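Local coordinates for 6-phosphogluconate dehydrogenase NAD-binding (Dyadobacter fermentans, PDB 4GBJ), which probably acts as an NAD(P)-dependent oxidoreductase of the 3-hydroxyisobutyrate dehydrogenase-like family, at residues B[16-19]-B[20-24]; B[151-154]-B[155-158]; B[172-175]-B[176-180]. All coordinates share one frame; numbering follows the deposited sequence.

Interaction 1 of 3, residues B[16-19]-B[20-24]; sequences LGTP and IAEIL
Ile20 sets its CG1 branch beside its own backbone N and anti to the carbonyl carbon (chi1 -70°), which carries CG1 and CD1 back along the helix against the carbonyl of Leu16; CD1 stops 3.2 Å from Leu16 O and 4.2 Å from Leu16 CB. Glu22 makes the same choice at its first torsion (chi1 -69°) and then runs extended, so that CG passes 3.4 Å from Thr18 O and the carboxylate draws level with the Thr18 methyl. The two side chains lie alongside each other and point the same way, OE2 of Glu22 coming to 3.9 Å from CG2 of Thr18, a van der Waals contact one turn apart. The Thr18 hydroxyl is hydrogen-bonded to Leu13 O, and its methyl is the group beside Glu22.

Beneath the side chains the peptide groups pair from residue i to i+4. Ile20 N binds Leu16 O at 3.0 Å and Ala21 N binds Gly17 O at 2.9 Å; Glu22 N binds Thr18 O in the same way. The last of the four, from Ile23 N to Pro19 O, is the longest at 3.2 Å. Pro19 itself has no N-H to give, a harmless lack in the first turn of a helix, while its carbonyl still serves Ile23, whose CD1 packs 3.5 Å from that same oxygen.

Around this turn, Ile20 and Leu24 rest on Phe10 of the first strand, Pro19, Ile20 and Ile23 meet Val130, and Ala21 and Glu22 touch Leu44. Gly17 closes a Gly12, Gly14, Gly17 pattern of the GxGxxG type, and the whole is the start of the first helix in a Rossmann beta-alpha-beta unit, where the dinucleotide is probably bound, as in related dehydrogenases.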
loop_
_atom_site.group_PDB
_atom_site.type_symbol
_atom_site.label_atom_id
_atom_site.label_comp_id
_atom_site.label_asym_id
_atom_site.label_seq_id
_atom_site.Cartn_x
_atom_site.Cartn_y
_atom_site.Cartn_z
ATOM N N LEU B 16 -10.964 -10.967 19.613
ATOM C CA LEU B 16 -12.008 -10.147 19.010
ATOM C C LEU B 16 -13.381 -10.447 19.618
ATOM O O LEU B 16 -14.169 -9.522 19.796
ATOM C CB LEU B 16 -12.046 -10.344 17.491
ATOM C CG LEU B 16 -10.792 -9.931 16.711
ATOM C CD1 LEU B 16 -10.918 -10.359 15.253
ATOM C CD2 LEU B 16 -10.568 -8.432 16.751
ATOM N N GLY B 17 -13.672 -11.711 19.922
ATOM C CA GLY B 17 -14.967 -12.087 20.490
ATOM C C GLY B 17 -15.275 -11.419 21.821
ATOM O O GLY B 17 -16.397 -10.953 22.052
ATOM N N THR B 18 -14.268 -11.331 22.699
ATOM C CA THR B 18 -14.436 -10.711 24.011
ATOM C C THR B 18 -14.845 -9.242 23.837
ATOM O O THR B 18 -15.995 -8.926 24.165
ATOM C CB THR B 18 -13.211 -10.927 24.886
ATOM O OG1 THR B 18 -13.298 -12.257 25.383
ATOM C CG2 THR B 18 -13.130 -9.949 26.057
ATOM N N PRO B 19 -14.024 -8.363 23.238
ATOM C CA PRO B 19 -14.455 -6.963 23.105
ATOM C C PRO B 19 -15.749 -6.783 22.319
ATOM O O PRO B 19 -16.524 -5.887 22.649
ATOM C CB PRO B 19 -13.266 -6.274 22.395
ATOM C CG PRO B 19 -12.417 -7.388 21.868
ATOM C CD PRO B 19 -12.623 -8.531 22.799
ATOM N N ILE B 20 -15.999 -7.619 21.292
ATOM C CA ILE B 20 -17.252 -7.490 20.553
ATOM C C ILE B 20 -18.417 -7.757 21.493
ATOM O O ILE B 20 -19.353 -6.971 21.509
ATOM C CB ILE B 20 -17.311 -8.407 19.314
ATOM C CG1 ILE B 20 -16.338 -7.915 18.246
ATOM C CG2 ILE B 20 -18.740 -8.424 18.731
ATOM C CD1 ILE B 20 -16.006 -8.879 17.210
ATOM N N ALA B 21 -18.350 -8.834 22.286
ATOM C CA ALA B 21 -19.441 -9.190 23.211
ATOM C C ALA B 21 -19.641 -8.123 24.303
ATOM O O ALA B 21 -20.770 -7.837 24.698
ATOM C CB ALA B 21 -19.159 -10.539 23.858
ATOM N N GLU B 22 -18.554 -7.521 24.777
ATOM C CA GLU B 22 -18.655 -6.459 25.794
ATOM C C GLU B 22 -19.476 -5.253 25.272
ATOM O O GLU B 22 -20.277 -4.689 26.002
ATOM C CB GLU B 22 -17.259 -5.999 26.228
ATOM C CG GLU B 22 -16.511 -7.061 27.018
ATOM C CD GLU B 22 -15.124 -6.687 27.501
ATOM O OE1 GLU B 22 -14.473 -5.836 26.855
ATOM O OE2 GLU B 22 -14.670 -7.285 28.504
ATOM N N ILE B 23 -19.281 -4.872 24.020
ATOM C CA ILE B 23 -20.039 -3.760 23.444
ATOM C C ILE B 23 -21.530 -4.114 23.290
ATOM O O ILE B 23 -22.380 -3.242 23.489
ATOM C CB ILE B 23 -19.417 -3.327 22.099
ATOM C CG1 ILE B 23 -18.146 -2.535 22.362
ATOM C CG2 ILE B 23 -20.374 -2.520 21.229
ATOM C CD1 ILE B 23 -17.132 -2.674 21.279
ATOM N N LEU B 24 -21.852 -5.363 22.918
ATOM C CA LEU B 24 -23.250 -5.738 22.733
ATOM C C LEU B 24 -23.945 -5.806 24.083
ATOM O O LEU B 24 -25.098 -5.407 24.173
ATOM C CB LEU B 24 -23.367 -7.065 21.944
ATOM C CG LEU B 24 -22.790 -7.031 20.528
ATOM C CD1 LEU B 24 -22.964 -8.401 19.824
ATOM C CD2 LEU B 24 -23.393 -5.890 19.687
#

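Interaction 2 of 3, residues B[151-154]-B[155-158]. With NA (sodium ion), chain E.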
loop_
_atom_site.group_PDB
_atom_site.type_symbol
_atom_site.label_atom_id
_atom_site.label_comp_id
_atom_site.label_asym_id
_atom_site.label_seq_id
_atom_site.Cartn_x
_atom_site.Cartn_y
_atom_site.Cartn_z
ATOM N N PRO B 151 -28.382 -3.615 12.554
ATOM C CA PRO B 151 -28.430 -2.698 13.717
ATOM C C PRO B 151 -27.608 -3.204 14.903
ATOM O O PRO B 151 -27.144 -2.399 15.690
ATOM C CB PRO B 151 -29.916 -2.618 14.062
ATOM C CG PRO B 151 -30.645 -3.307 12.979
ATOM C CD PRO B 151 -29.712 -4.200 12.280
ATOM N N ILE B 152 -27.397 -4.535 15.018
ATOM C CA ILE B 152 -26.586 -5.072 16.102
ATOM C C ILE B 152 -25.089 -4.766 15.835
ATOM O O ILE B 152 -24.412 -4.275 16.719
ATOM C CB ILE B 152 -26.816 -6.582 16.319
ATOM C CG1 ILE B 152 -28.336 -6.910 16.542
ATOM C CG2 ILE B 152 -26.001 -7.058 17.552
ATOM C CD1 ILE B 152 -28.678 -8.354 16.366
ATOM N N VAL B 153 -24.586 -5.082 14.648
ATOM C CA VAL B 153 -23.149 -4.929 14.354
ATOM C C VAL B 153 -22.714 -3.459 14.270
ATOM O O VAL B 153 -21.553 -3.199 14.529
ATOM C CB VAL B 153 -22.687 -5.728 13.128
ATOM C CG1 VAL B 153 -23.172 -7.166 13.241
ATOM C CG2 VAL B 153 -23.127 -5.109 11.806
ATOM N N GLU B 154 -23.643 -2.511 14.010
ATOM C CA GLU B 154 -23.342 -1.069 14.001
ATOM C C GLU B 154 -22.788 -0.612 15.340
ATOM O O GLU B 154 -22.135 0.412 15.399
ATOM C CB GLU B 154 -24.600 -0.237 13.659
ATOM C CG GLU B 154 -24.852 -0.166 12.173
ATOM C CD GLU B 154 -26.135 0.481 11.690
ATOM O OE1 GLU B 154 -27.124 0.552 12.457
ATOM O OE2 GLU B 154 -26.142 0.917 10.517
ATOM N N ASN B 155 -23.073 -1.340 16.414
ATOM C CA ASN B 155 -22.598 -0.983 17.742
ATOM C C ASN B 155 -21.103 -1.151 17.910
ATOM O O ASN B 155 -20.536 -0.410 18.680
ATOM C CB ASN B 155 -23.320 -1.804 18.800
ATOM C CG ASN B 155 -24.772 -1.399 18.906
ATOM O OD1 ASN B 155 -25.080 -0.312 19.374
ATOM N ND2 ASN B 155 -25.684 -2.214 18.409
ATOM N N PHE B 156 -20.446 -2.067 17.185
ATOM C CA PHE B 156 -19.001 -2.271 17.375
ATOM C C PHE B 156 -18.143 -1.979 16.146
ATOM O O PHE B 156 -16.957 -2.255 16.197
ATOM C CB PHE B 156 -18.707 -3.687 17.894
ATOM C CG PHE B 156 -19.192 -4.837 17.078
ATOM C CD1 PHE B 156 -18.371 -5.432 16.125
ATOM C CD2 PHE B 156 -20.428 -5.402 17.324
ATOM C CE1 PHE B 156 -18.811 -6.540 15.396
ATOM C CE2 PHE B 156 -20.860 -6.513 16.605
ATOM C CZ PHE B 156 -20.051 -7.064 15.639
ATOM N N VAL B 157 -18.687 -1.348 15.102
ATOM C CA VAL B 157 -17.907 -0.943 13.938
ATOM C C VAL B 157 -18.377 0.403 13.492
ATOM O O VAL B 157 -19.500 0.794 13.780
ATOM C CB VAL B 157 -17.947 -1.928 12.739
ATOM C CG1 VAL B 157 -17.417 -3.317 13.120
ATOM C CG2 VAL B 157 -19.339 -1.994 12.109
ATOM N N LYS B 158 -17.542 1.069 12.708
ATOM C CA LYS B 158 -17.876 2.330 12.073
ATOM C C LYS B 158 -18.621 1.969 10.782
ATOM O O LYS B 158 -19.816 2.188 10.684
ATOM C CB LYS B 158 -16.592 3.152 11.818
ATOM C CG LYS B 158 -16.773 4.402 10.987
ATOM C CD LYS B 158 -15.444 5.167 10.857
ATOM C CE LYS B 158 -15.445 6.138 9.705
ATOM N NZ LYS B 158 -16.397 7.263 9.926
HETATM NA NA NA E . -21.123 2.282 14.717
HETATM O O HOH W 1 -21.930 1.969 12.407
HETATM O O HOH W 2 -23.573 3.397 14.922
#
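Asn155 and Ile152 supply the main hydrogen bonds, with two donors of one residue gripping a single carbonyl. The backbone N of Asn155 reaches Ile152 O at 3.2 Å, and its side-chain ND2 reaches the same oxygen at 3.0 Å, both from one face of the carbonyl plane. The backbone donor stands well above that plane, whereas Ile152 O lies close to the plane of the Asn155 amide. With CG beside the backbone N (chi1 -69°), the amide folds back over the preceding turn, and the paired bonds would fix its rotation. One residue further on, Phe156 N donates to Val153 O at 3.1 Å.

These bonds span three residues instead of four: the chain tightens as helix 143-153 gives way to the loop that leads into strand 159-162, at the edge of the sheet of the Rossmann-type domain.

Apolar contact comes from Phe156 and Val153, whose side chains are set obliquely, with CZ of Phe156 3.9 Å from Val153 CB. The crowded position taken by the Phe156 ring (chi1 57°) turns it back beneath the helix end. There the carbonyl oxygen of Val153 packs over one ring face, nearer the rim than the centre, and also against the Val157 methyl CG2, 3.5 Å from Val153 O. Beyond the turn, Leu24 of helix 17-26 packs on Phe156, and Phe66 and Ile137 of the sheet touch Val153.

Metal coordination makes the third kind of interaction. A sodium ion is bound by Glu154 O at 2.2 Å and Val157 O at 2.4 Å, the backbone carbonyls at either end of the bend; the shared ion lets Glu154 O and Val157 O lie 3.1 Å apart. Two waters add to the coordination; one of them also donates a hydrogen bond to Lys158 O.

Interaction 3 of 3, residues B[172-175]-B[176-180]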
loop_
_atom_site.group_PDB
_atom_site.type_symbol
_atom_site.label_atom_id
_atom_site.label_comp_id
_atom_site.label_asym_id
_atom_site.label_seq_id
_atom_site.Cartn_x
_atom_site.Cartn_y
_atom_site.Cartn_z
ATOM N N VAL B 172 -14.427 -13.020 0.456
ATOM C CA VAL B 172 -13.482 -12.699 -0.632
ATOM C C VAL B 172 -12.863 -11.337 -0.343
ATOM O O VAL B 172 -11.648 -11.158 -0.510
ATOM C CB VAL B 172 -14.132 -12.710 -2.052
ATOM C CG1 VAL B 172 -13.169 -12.229 -3.103
ATOM C CG2 VAL B 172 -14.674 -14.070 -2.413
ATOM N N ILE B 173 -13.677 -10.388 0.142
ATOM C CA ILE B 173 -13.172 -9.027 0.396
ATOM C C ILE B 173 -12.138 -9.080 1.525
ATOM O O ILE B 173 -11.142 -8.410 1.448
ATOM C CB ILE B 173 -14.290 -7.985 0.697
ATOM C CG1 ILE B 173 -15.394 -7.965 -0.370
ATOM C CG2 ILE B 173 -13.718 -6.557 0.894
ATOM C CD1 ILE B 173 -14.883 -7.704 -1.789
ATOM N N LYS B 174 -12.403 -9.856 2.576
ATOM C CA LYS B 174 -11.517 -9.978 3.732
ATOM C C LYS B 174 -10.150 -10.550 3.313
ATOM O O LYS B 174 -9.121 -9.982 3.682
ATOM C CB LYS B 174 -12.172 -10.855 4.785
ATOM C CG LYS B 174 -11.315 -11.134 6.008
ATOM C CD LYS B 174 -10.804 -9.888 6.709
ATOM C CE LYS B 174 -10.133 -10.272 8.001
ATOM N NZ LYS B 174 -9.522 -9.130 8.682
ATOM N N LEU B 175 -10.159 -11.632 2.529
ATOM C CA LEU B 175 -8.938 -12.243 2.002
ATOM C C LEU B 175 -8.181 -11.247 1.147
ATOM O O LEU B 175 -6.975 -11.130 1.307
ATOM C CB LEU B 175 -9.251 -13.516 1.182
ATOM C CG LEU B 175 -9.828 -14.711 1.981
ATOM C CD1 LEU B 175 -10.111 -15.875 1.075
ATOM C CD2 LEU B 175 -8.957 -15.055 3.156
ATOM N N ALA B 176 -8.883 -10.481 0.300
ATOM C CA ALA B 176 -8.262 -9.476 -0.542
ATOM C C ALA B 176 -7.607 -8.367 0.297
ATOM O O ALA B 176 -6.499 -7.924 -0.039
ATOM C CB ALA B 176 -9.290 -8.861 -1.489
ATOM N N GLY B 177 -8.288 -7.946 1.372
ATOM C CA GLY B 177 -7.776 -6.943 2.288
ATOM C C GLY B 177 -6.495 -7.394 2.953
ATOM O O GLY B 177 -5.505 -6.652 2.925
ATOM N N ASN B 178 -6.494 -8.639 3.490
ATOM C CA ASN B 178 -5.326 -9.256 4.149
ATOM C C ASN B 178 -4.179 -9.499 3.155
ATOM O O ASN B 178 -3.029 -9.337 3.516
ATOM C CB ASN B 178 -5.692 -10.562 4.850
ATOM C CG ASN B 178 -6.326 -10.401 6.215
ATOM O OD1 ASN B 178 -6.548 -9.292 6.724
ATOM N ND2 ASN B 178 -6.616 -11.524 6.844
ATOM N N PHE B 179 -4.510 -9.827 1.924
ATOM C CA PHE B 179 -3.532 -9.969 0.837
ATOM C C PHE B 179 -2.851 -8.638 0.581
ATOM O O PHE B 179 -1.640 -8.607 0.460
ATOM C CB PHE B 179 -4.194 -10.518 -0.440
ATOM C CG PHE B 179 -3.510 -10.177 -1.732
ATOM C CD1 PHE B 179 -2.339 -10.826 -2.114
ATOM C CD2 PHE B 179 -4.025 -9.196 -2.569
ATOM C CE1 PHE B 179 -1.741 -10.527 -3.322
ATOM C CE2 PHE B 179 -3.390 -8.863 -3.754
ATOM C CZ PHE B 179 -2.267 -9.531 -4.133
HETATM N N MSE B 180 -3.606 -7.538 0.563
HETATM C CA MSE B 180 -3.025 -6.217 0.297
HETATM C C MSE B 180 -2.180 -5.767 1.474
HETATM O O MSE B 180 -1.151 -5.136 1.269
HETATM C CB MSE B 180 -4.069 -5.177 -0.023
HETATM C CG MSE B 180 -4.603 -5.372 -1.408
HETATM SE SE MSE B 180 -5.977 -4.126 -2.011
HETATM C CE MSE B 180 -5.035 -2.449 -1.900
HETATM O O HOH W 3 -7.292 -10.354 9.962
#
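Lys174 and Asn178, one helical turn apart, send their side chains out from the same side of the helix and meet at an oblique angle. Lys174 starts with CG anti to the backbone N (chi1 176°), bends at chi2 (55°) and then runs straight, passing its CE alongside the Asn178 amide, 3.9 Å from both ND2 and OD1. The side-chain nitrogen NZ ends 3.6 Å from Asn178 OD1, a loose polar approach. The strongest polar partner of NZ is Ile123 O, to which it is hydrogen-bonded. A water links the pair, accepting from Lys174 NZ at 2.8 Å and weakly from Asn178 ND2, and Phe124 contributes a cation-pi contact to the same lysine.

Below them, Asn178 N binds Lys174 O at 3.0 Å, while Phe179 N binds Leu175 O at 2.9 Å. Leu175 faces helix 238-254, while Ala176 packs on Met194 and Phe179 on Glu190 of the second subunit. Most of the touching residues around this polar pair are buried, and Lys174, the predicted active-site residue, probably marks the catalytic site, as in 3-hydroxyisobutyrate dehydrogenases.

In the fold
Interactions 1 and 2 are far apart in sequence yet pack directly on each other: their centres are about 11 Å apart, and they touch where Ile20 CG2 meets Phe156 CE2 at 3.6 Å and Ile23 CG2 meets Asn155 O at 3.3 Å. The first helix of the Rossmann unit is thereby packed on the sodium-binding turn, with the Ile23 side chain about 8 Å from the ion. Interaction 3 lies on helix 169-197, its centre about 23 Å from that of interaction 1 and about 21 Å from that of interaction 2. Its predicted active-site Lys174 nevertheless comes within about 7 Å of the Leu16 side chain, consistent with an active site where the glycine-rich turn and helix 169-197 approach each other.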